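Local coordinates for protein amine oxidase (Emericella nidulans, PDB 3PGB) that probably oxidises primary amines to aldehydes as a copper- and topaquinone-dependent oxidase with calcium ions bound in its fold, at residues Asp543-Ser555 against Glu681-Asn693. Residues are numbered along the deposited sequence; the frame is centred on the assembly and turned at random.
Sequences DILGPNNTIELVS and ESLNQTDLVVWLN. With CA (calcium ion), chain F; CA (calcium ion), chain E; NAG (2-acetamido-2-deoxy-beta-D-glucopyranose), chain C.
Asn549 and Thr686 form an antiparallel hydrogen-bonded pair where strands 548-555 and 686-693 meet; the pairing is local, for the N-to-C directions of these short segments lie 56° apart and the strands part quickly. Asn549 N donates to Thr686 O (2.9 Å); the return bond, Thr686 N to Asn549 O, is weak. Beside this pair, Thr550 OG1 accepts from Gln685 N (2.9 Å) and donates to Gln685 OE1 (2.7 Å), in the carbonyl plane on a lone pair. The bend of Gln685 at chi2 (-62°) turns its amide back so that OE1 meets the hydroxyl. Across the junction, one oxygen of each carboxylate, Asp543 OD1 and Asp687 OD1, grips the same calcium ion at 2.3 Å, their planes 78° apart. Leu688 O and a water also bind the metal; that water donates to Pro547 O and Asn549 OD1 and accepts from Leu688 N, linking the ion to both segments. Asp541 and Phe542 complete the site, and Lys114 pairs with both aspartates, probably offsetting their charge. On the apolar side, Leu688 CD2 packs on Ile551 CG1 (3.7 Å). Asn684 carries an N-linked glycan, and Glu681 binds a second calcium. Within the enzyme domain, strand 597-603 lies against Asn549, Ile551 and Val690, while strand 570-580 flanks Thr550.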
ATOM      1  N   ASP A 543      -0.184  19.725  15.083  1.00 14.96           N
ATOM      2  CA  ASP A 543      -0.773  20.656  16.044  1.00 14.98           C
ATOM      3  C   ASP A 543      -2.273  20.695  15.792  1.00 15.19           C
ATOM      4  O   ASP A 543      -2.803  21.672  15.248  1.00 15.68           O
ATOM      5  CB  ASP A 543      -0.170  22.057  15.898  1.00 14.96           C
ATOM      6  CG  ASP A 543       1.272  22.139  16.382  1.00 15.43           C
ATOM      7  OD1 ASP A 543       1.770  21.201  17.049  1.00 16.01           O
ATOM      8  OD2 ASP A 543       1.917  23.166  16.098  1.00 15.67           O
ATOM      9  N   ILE A 544      -2.963  19.632  16.197  1.00 15.10           N
ATOM     10  CA  ILE A 544      -4.371  19.471  15.845  1.00 15.07           C
ATOM     11  C   ILE A 544      -5.227  20.501  16.582  1.00 15.10           C
ATOM     12  O   ILE A 544      -5.358  20.457  17.808  1.00 14.86           O
ATOM     13  CB  ILE A 544      -4.894  18.038  16.141  1.00 15.06           C
ATOM     14  CG1 ILE A 544      -4.026  16.976  15.446  1.00 14.82           C
ATOM     15  CG2 ILE A 544      -6.344  17.897  15.697  1.00 14.56           C
ATOM     16  CD1 ILE A 544      -3.865  17.172  13.954  1.00 14.89           C
ATOM     17  N   LEU A 545      -5.801  21.428  15.817  1.00 15.15           N
ATOM     18  CA  LEU A 545      -6.631  22.499  16.367  1.00 15.12           C
ATOM     19  C   LEU A 545      -5.898  23.223  17.507  1.00 15.42           C
ATOM     20  O   LEU A 545      -6.492  23.551  18.534  1.00 15.63           O
ATOM     21  CB  LEU A 545      -7.985  21.940  16.834  1.00 14.94           C
ATOM     22  CG  LEU A 545      -8.854  21.280  15.752  1.00 14.41           C
ATOM     23  CD1 LEU A 545     -10.008  20.459  16.345  1.00 12.92           C
ATOM     24  CD2 LEU A 545      -9.387  22.328  14.771  1.00 13.75           C
ATOM     25  N   GLY A 546      -4.605  23.465  17.306  1.00 15.58           N
ATOM     26  CA  GLY A 546      -3.747  24.062  18.326  1.00 16.01           C
ATOM     27  C   GLY A 546      -2.649  23.104  18.766  1.00 16.34           C
ATOM     28  O   GLY A 546      -2.691  21.916  18.451  1.00 16.56           O
ATOM     29  N   PRO A 547      -1.661  23.609  19.515  1.00 16.50           N
ATOM     30  CA  PRO A 547      -0.526  22.791  19.919  1.00 16.48           C
ATOM     31  C   PRO A 547      -0.858  21.733  20.981  1.00 16.68           C
ATOM     32  O   PRO A 547      -0.240  20.664  20.987  1.00 16.62           O
ATOM     33  CB  PRO A 547       0.471  23.821  20.458  1.00 16.50           C
ATOM     34  CG  PRO A 547      -0.365  24.954  20.942  1.00 16.53           C
ATOM     35  CD  PRO A 547      -1.611  24.966  20.094  1.00 16.69           C
ATOM     36  N   ASN A 548      -1.816  22.017  21.865  1.00 16.76           N
ATOM     37  CA  ASN A 548      -2.136  21.094  22.971  1.00 16.96           C
ATOM     38  C   ASN A 548      -2.888  19.836  22.489  1.00 16.70           C
ATOM     39  O   ASN A 548      -4.112  19.865  22.329  1.00 16.94           O
ATOM     40  CB  ASN A 548      -2.939  21.815  24.076  1.00 17.11           C
ATOM     41  CG  ASN A 548      -2.131  22.919  24.787  1.00 17.67           C
ATOM     42  OD1 ASN A 548      -0.899  22.918  24.778  1.00 18.40           O
ATOM     43  ND2 ASN A 548      -2.838  23.851  25.425  1.00 18.54           N
ATOM     44  N   ASN A 549      -2.143  18.747  22.260  1.00 16.12           N
ATOM     45  CA  ASN A 549      -2.698  17.479  21.756  1.00 15.54           C
ATOM     46  C   ASN A 549      -2.434  16.267  22.668  1.00 15.32           C
ATOM     47  O   ASN A 549      -1.642  16.348  23.614  1.00 15.10           O
ATOM     48  CB  ASN A 549      -2.122  17.170  20.373  1.00 15.29           C
ATOM     49  CG  ASN A 549      -2.477  18.213  19.335  1.00 15.18           C
ATOM     50  OD1 ASN A 549      -1.837  18.291  18.282  1.00 14.00           O
ATOM     51  ND2 ASN A 549      -3.498  19.020  19.616  1.00 14.54           N
ATOM     52  N   THR A 550      -3.102  15.148  22.363  1.00 14.88           N
ATOM     53  CA  THR A 550      -2.873  13.868  23.043  1.00 14.75           C
ATOM     54  C   THR A 550      -2.905  12.712  22.045  1.00 14.41           C
ATOM     55  O   THR A 550      -3.670  12.744  21.086  1.00 14.53           O
ATOM     56  CB  THR A 550      -3.946  13.588  24.121  1.00 14.87           C
ATOM     57  OG1 THR A 550      -4.076  14.722  24.988  1.00 15.47           O
ATOM     58  CG2 THR A 550      -3.578  12.352  24.944  1.00 14.25           C
ATOM     59  N   ILE A 551      -2.081  11.693  22.272  1.00 14.04           N
ATOM     60  CA  ILE A 551      -2.132  10.479  21.467  1.00 13.94           C
ATOM     61  C   ILE A 551      -3.137   9.516  22.079  1.00 14.17           C
ATOM     62  O   ILE A 551      -3.049   9.207  23.260  1.00 14.20           O
ATOM     63  CB  ILE A 551      -0.773   9.767  21.388  1.00 13.74           C
ATOM     64  CG1 ILE A 551       0.263  10.648  20.678  1.00 13.54           C
ATOM     65  CG2 ILE A 551      -0.922   8.429  20.687  1.00 13.26           C
ATOM     66  CD1 ILE A 551      -0.158  11.157  19.320  1.00 12.91           C
ATOM     67  N   GLU A 552      -4.098   9.058  21.281  1.00 14.42           N
ATOM     68  CA  GLU A 552      -5.059   8.064  21.739  1.00 14.49           C
ATOM     69  C   GLU A 552      -4.849   6.796  20.937  1.00 14.62           C
ATOM     70  O   GLU A 552      -4.706   6.849  19.715  1.00 14.36           O
ATOM     71  CB  GLU A 552      -6.499   8.543  21.574  1.00 14.40           C
ATOM     72  CG  GLU A 552      -7.515   7.597  22.223  1.00 14.91           C
ATOM     73  CD  GLU A 552      -8.953   8.073  22.108  1.00 16.01           C
ATOM     74  OE1 GLU A 552      -9.805   7.619  22.906  1.00 17.09           O
ATOM     75  OE2 GLU A 552      -9.242   8.898  21.219  1.00 17.25           O
ATOM     76  N   LEU A 553      -4.816   5.668  21.640  1.00 14.75           N
ATOM     77  CA  LEU A 553      -4.752   4.359  21.011  1.00 14.97           C
ATOM     78  C   LEU A 553      -6.148   3.769  21.063  1.00 15.33           C
ATOM     79  O   LEU A 553      -6.726   3.619  22.143  1.00 15.54           O
ATOM     80  CB  LEU A 553      -3.758   3.444  21.731  1.00 14.70           C
ATOM     81  CG  LEU A 553      -2.337   3.995  21.890  1.00 14.18           C
ATOM     82  CD1 LEU A 553      -1.479   3.041  22.720  1.00 13.56           C
ATOM     83  CD2 LEU A 553      -1.705   4.257  20.533  1.00 12.83           C
ATOM     84  N   VAL A 554      -6.703   3.486  19.893  1.00 15.64           N
ATOM     85  CA  VAL A 554      -8.003   2.867  19.796  1.00 15.85           C
ATOM     86  C   VAL A 554      -7.763   1.514  19.193  1.00 16.49           C
ATOM     87  O   VAL A 554      -7.297   1.404  18.055  1.00 16.61           O
ATOM     88  CB  VAL A 554      -8.964   3.658  18.915  1.00 15.88           C
ATOM     89  CG1 VAL A 554     -10.293   2.914  18.783  1.00 15.50           C
ATOM     90  CG2 VAL A 554      -9.173   5.038  19.497  1.00 15.95           C
ATOM     91  N   SER A 555      -8.095   0.486  19.965  1.00 16.92           N
ATOM     92  CA  SER A 555      -7.727  -0.868  19.642  1.00 17.03           C
ATOM     93  C   SER A 555      -8.983  -1.708  19.452  1.00 16.80           C
ATOM     94  O   SER A 555      -9.983  -1.492  20.124  1.00 16.59           O
ATOM     95  CB  SER A 555      -6.865  -1.424  20.777  1.00 17.19           C
ATOM     96  OG  SER A 555      -5.613  -1.860  20.280  1.00 18.57           O
ATOM     97  N   GLU A 681       8.440  13.281  30.362  1.00 18.06           N
ATOM     98  CA  GLU A 681       7.568  14.443  30.218  1.00 18.31           C
ATOM     99  C   GLU A 681       6.150  14.033  29.841  1.00 18.45           C
ATOM    100  O   GLU A 681       5.941  13.020  29.165  1.00 18.55           O
ATOM    101  CB  GLU A 681       8.107  15.407  29.161  1.00 18.55           C
ATOM    102  CG  GLU A 681       9.414  16.073  29.525  1.00 19.19           C
ATOM    103  CD  GLU A 681       9.810  17.137  28.527  1.00 20.34           C
ATOM    104  OE1 GLU A 681      10.343  16.778  27.452  1.00 21.00           O
ATOM    105  OE2 GLU A 681       9.598  18.333  28.819  1.00 21.52           O
ATOM    106  N   SER A 682       5.180  14.837  30.268  1.00 18.52           N
ATOM    107  CA  SER A 682       3.775  14.542  30.031  1.00 18.69           C
ATOM    108  C   SER A 682       3.401  14.809  28.579  1.00 18.82           C
ATOM    109  O   SER A 682       3.813  15.812  27.987  1.00 18.89           O
ATOM    110  CB  SER A 682       2.885  15.377  30.954  1.00 18.77           C
ATOM    111  OG  SER A 682       1.509  15.141  30.700  1.00 19.50           O
ATOM    112  N   LEU A 683       2.620  13.896  28.013  1.00 19.01           N
ATOM    113  CA  LEU A 683       2.092  14.047  26.663  1.00 19.03           C
ATOM    114  C   LEU A 683       0.566  14.144  26.714  1.00 19.10           C
ATOM    115  O   LEU A 683      -0.109  13.908  25.711  1.00 19.18           O
ATOM    116  CB  LEU A 683       2.542  12.872  25.780  1.00 19.03           C
ATOM    117  CG  LEU A 683       4.056  12.652  25.643  1.00 18.68           C
ATOM    118  CD1 LEU A 683       4.338  11.352  24.914  1.00 17.80           C
ATOM    119  CD2 LEU A 683       4.737  13.824  24.937  1.00 18.09           C
ATOM    120  N   ASN A 684       0.028  14.501  27.881  1.00 19.25           N
ATOM    121  CA  ASN A 684      -1.407  14.749  28.024  1.00 19.45           C
ATOM    122  C   ASN A 684      -1.742  16.213  27.745  1.00 19.17           C
ATOM    123  O   ASN A 684      -1.487  17.080  28.571  1.00 19.05           O
ATOM    124  CB  ASN A 684      -1.894  14.369  29.419  1.00 19.71           C
ATOM    125  CG  ASN A 684      -3.404  14.430  29.540  1.00 20.78           C
ATOM    126  OD1 ASN A 684      -4.123  13.809  28.757  1.00 21.19           O
ATOM    127  ND2 ASN A 684      -3.893  15.176  30.521  1.00 23.49           N
ATOM    128  N   GLN A 685      -2.320  16.470  26.574  1.00 19.14           N
ATOM    129  CA  GLN A 685      -2.675  17.818  26.132  1.00 18.99           C
ATOM    130  C   GLN A 685      -1.524  18.812  26.261  1.00 18.81           C
ATOM    131  O   GLN A 685      -1.666  19.889  26.844  1.00 18.96           O
ATOM    132  CB  GLN A 685      -3.935  18.307  26.851  1.00 19.03           C
ATOM    133  CG  GLN A 685      -5.187  17.613  26.361  1.00 19.65           C
ATOM    134  CD  GLN A 685      -5.460  17.873  24.899  1.00 20.15           C
ATOM    135  OE1 GLN A 685      -5.331  16.979  24.066  1.00 20.45           O
ATOM    136  NE2 GLN A 685      -5.837  19.106  24.576  1.00 20.80           N
ATOM    137  N   THR A 686      -0.379  18.419  25.713  1.00 18.62           N
ATOM    138  CA  THR A 686       0.752  19.316  25.526  1.00 18.41           C
ATOM    139  C   THR A 686       1.136  19.252  24.060  1.00 18.16           C
ATOM    140  O   THR A 686       0.517  18.510  23.292  1.00 18.02           O
ATOM    141  CB  THR A 686       1.965  18.908  26.390  1.00 18.49           C
ATOM    142  OG1 THR A 686       2.580  17.737  25.843  1.00 18.13           O
ATOM    143  CG2 THR A 686       1.537  18.641  27.832  1.00 19.08           C
ATOM    144  N   ASP A 687       2.152  20.028  23.678  1.00 17.73           N
ATOM    145  CA  ASP A 687       2.650  20.033  22.305  1.00 17.22           C
ATOM    146  C   ASP A 687       3.515  18.799  22.086  1.00 16.77           C
ATOM    147  O   ASP A 687       4.590  18.674  22.660  1.00 17.04           O
ATOM    148  CB  ASP A 687       3.441  21.320  22.022  1.00 17.23           C
ATOM    149  CG  ASP A 687       3.807  21.489  20.543  1.00 17.23           C
ATOM    150  OD1 ASP A 687       3.751  20.496  19.779  1.00 16.52           O
ATOM    151  OD2 ASP A 687       4.148  22.626  20.145  1.00 16.17           O
ATOM    152  N   LEU A 688       3.045  17.889  21.243  1.00 16.31           N
ATOM    153  CA  LEU A 688       3.779  16.652  20.979  1.00 15.78           C
ATOM    154  C   LEU A 688       4.299  16.612  19.547  1.00 15.28           C
ATOM    155  O   LEU A 688       3.808  17.332  18.670  1.00 15.18           O
ATOM    156  CB  LEU A 688       2.911  15.420  21.292  1.00 15.81           C
ATOM    157  CG  LEU A 688       1.475  15.372  20.769  1.00 16.41           C
ATOM    158  CD1 LEU A 688       1.456  15.155  19.259  1.00 16.23           C
ATOM    159  CD2 LEU A 688       0.668  14.284  21.489  1.00 16.84           C
ATOM    160  N   VAL A 689       5.317  15.785  19.334  1.00 14.77           N
ATOM    161  CA  VAL A 689       5.848  15.509  18.010  1.00 14.18           C
ATOM    162  C   VAL A 689       5.794  14.006  17.805  1.00 14.00           C
ATOM    163  O   VAL A 689       6.259  13.243  18.655  1.00 13.97           O
ATOM    164  CB  VAL A 689       7.307  15.975  17.881  1.00 14.09           C
ATOM    165  CG1 VAL A 689       7.843  15.675  16.488  1.00 14.31           C
ATOM    166  CG2 VAL A 689       7.417  17.439  18.186  1.00 13.95           C
ATOM    167  N   VAL A 690       5.212  13.576  16.692  1.00 13.77           N
ATOM    168  CA  VAL A 690       5.195  12.168  16.337  1.00 13.37           C
ATOM    169  C   VAL A 690       6.342  11.909  15.367  1.00 13.24           C
ATOM    170  O   VAL A 690       6.415  12.520  14.309  1.00 12.91           O
ATOM    171  CB  VAL A 690       3.859  11.771  15.711  1.00 13.46           C
ATOM    172  CG1 VAL A 690       3.837  10.275  15.402  1.00 13.36           C
ATOM    173  CG2 VAL A 690       2.720  12.148  16.641  1.00 13.20           C
ATOM    174  N   TRP A 691       7.249  11.019  15.765  1.00 13.38           N
ATOM    175  CA  TRP A 691       8.384  10.613  14.945  1.00 13.32           C
ATOM    176  C   TRP A 691       8.070   9.251  14.318  1.00 13.22           C
ATOM    177  O   TRP A 691       7.889   8.270  15.031  1.00 12.89           O
ATOM    178  CB  TRP A 691       9.654  10.519  15.803  1.00 13.35           C
ATOM    179  CG  TRP A 691       9.944  11.743  16.614  1.00 13.57           C
ATOM    180  CD1 TRP A 691       9.480  12.027  17.865  1.00 14.50           C
ATOM    181  CD2 TRP A 691      10.770  12.849  16.238  1.00 13.57           C
ATOM    182  NE1 TRP A 691       9.961  13.242  18.289  1.00 13.98           N
ATOM    183  CE2 TRP A 691      10.756  13.767  17.308  1.00 13.55           C
ATOM    184  CE3 TRP A 691      11.520  13.154  15.100  1.00 13.43           C
ATOM    185  CZ2 TRP A 691      11.464  14.969  17.273  1.00 13.67           C
ATOM    186  CZ3 TRP A 691      12.224  14.348  15.069  1.00 13.67           C
ATOM    187  CH2 TRP A 691      12.192  15.239  16.149  1.00 13.20           C
ATOM    188  N   LEU A 692       8.006   9.200  12.989  1.00 13.39           N
ATOM    189  CA  LEU A 692       7.574   7.994  12.270  1.00 13.54           C
ATOM    190  C   LEU A 692       8.694   7.400  11.443  1.00 13.68           C
ATOM    191  O   LEU A 692       9.414   8.131  10.758  1.00 13.82           O
ATOM    192  CB  LEU A 692       6.425   8.327  11.319  1.00 13.44           C
ATOM    193  CG  LEU A 692       5.157   8.884  11.945  1.00 13.28           C
ATOM    194  CD1 LEU A 692       4.233   9.359  10.843  1.00 13.06           C
ATOM    195  CD2 LEU A 692       4.487   7.835  12.835  1.00 13.02           C
ATOM    196  N   ASN A 693       8.828   6.075  11.493  1.00 13.78           N
ATOM    197  CA  ASN A 693       9.741   5.364  10.606  1.00 14.00           C
ATOM    198  C   ASN A 693       9.012   4.737   9.424  1.00 14.38           C
ATOM    199  O   ASN A 693       8.045   3.991   9.599  1.00 14.50           O
ATOM    200  CB  ASN A 693      10.514   4.279  11.360  1.00 13.93           C
ATOM    201  CG  ASN A 693      11.680   4.832  12.161  1.00 13.67           C
ATOM    202  OD1 ASN A 693      12.325   5.801  11.755  1.00 13.98           O
ATOM    203  ND2 ASN A 693      11.964   4.209  13.296  1.00 12.26           N
TER
HETATM  204 CA    CA F 903       2.714  19.369  18.003  1.00 15.97          CA
HETATM  205 CA    CA E 902      11.362  14.849  26.578  1.00 16.39          CA
HETATM  206  C1  NAG C   1      -5.318  15.287  30.702  1.00 27.91           C
HETATM  207  C2  NAG C   1      -5.600  15.616  32.157  1.00 29.61           C
HETATM  208  C3  NAG C   1      -7.112  15.640  32.338  1.00 29.96           C
HETATM  209  C4  NAG C   1      -7.749  16.680  31.420  1.00 30.37           C
HETATM  210  C5  NAG C   1      -7.211  16.593  29.988  1.00 29.51           C
HETATM  211  C6  NAG C   1      -7.401  17.932  29.297  1.00 29.69           C
HETATM  212  C7  NAG C   1      -4.271  14.899  34.107  1.00 31.45           C
HETATM  213  C8  NAG C   1      -3.732  13.725  34.878  1.00 31.05           C
HETATM  214  N2  NAG C   1      -4.996  14.610  33.019  1.00 30.67           N
HETATM  215  O3  NAG C   1      -7.415  15.939  33.681  1.00 29.09           O
HETATM  216  O4  NAG C   1      -9.152  16.471  31.379  1.00 32.11           O
HETATM  217  O5  NAG C   1      -5.835  16.300  29.873  1.00 28.68           O
HETATM  218  O6  NAG C   1      -8.588  17.859  28.558  1.00 30.91           O
HETATM  219  O7  NAG C   1      -4.039  16.045  34.494  1.00 32.27           O
HETATM  220  O   HOH W   1       0.718  18.572  19.324  1.00  6.14           O
HETATM  221  O   HOH W   2      -0.481  11.529  24.551  1.00 15.23           O
HETATM  222  O   HOH W   3      13.340  16.142  26.436  1.00  7.09           O
HETATM  223  O   HOH W   4      11.113  15.866  24.382  1.00 10.68           O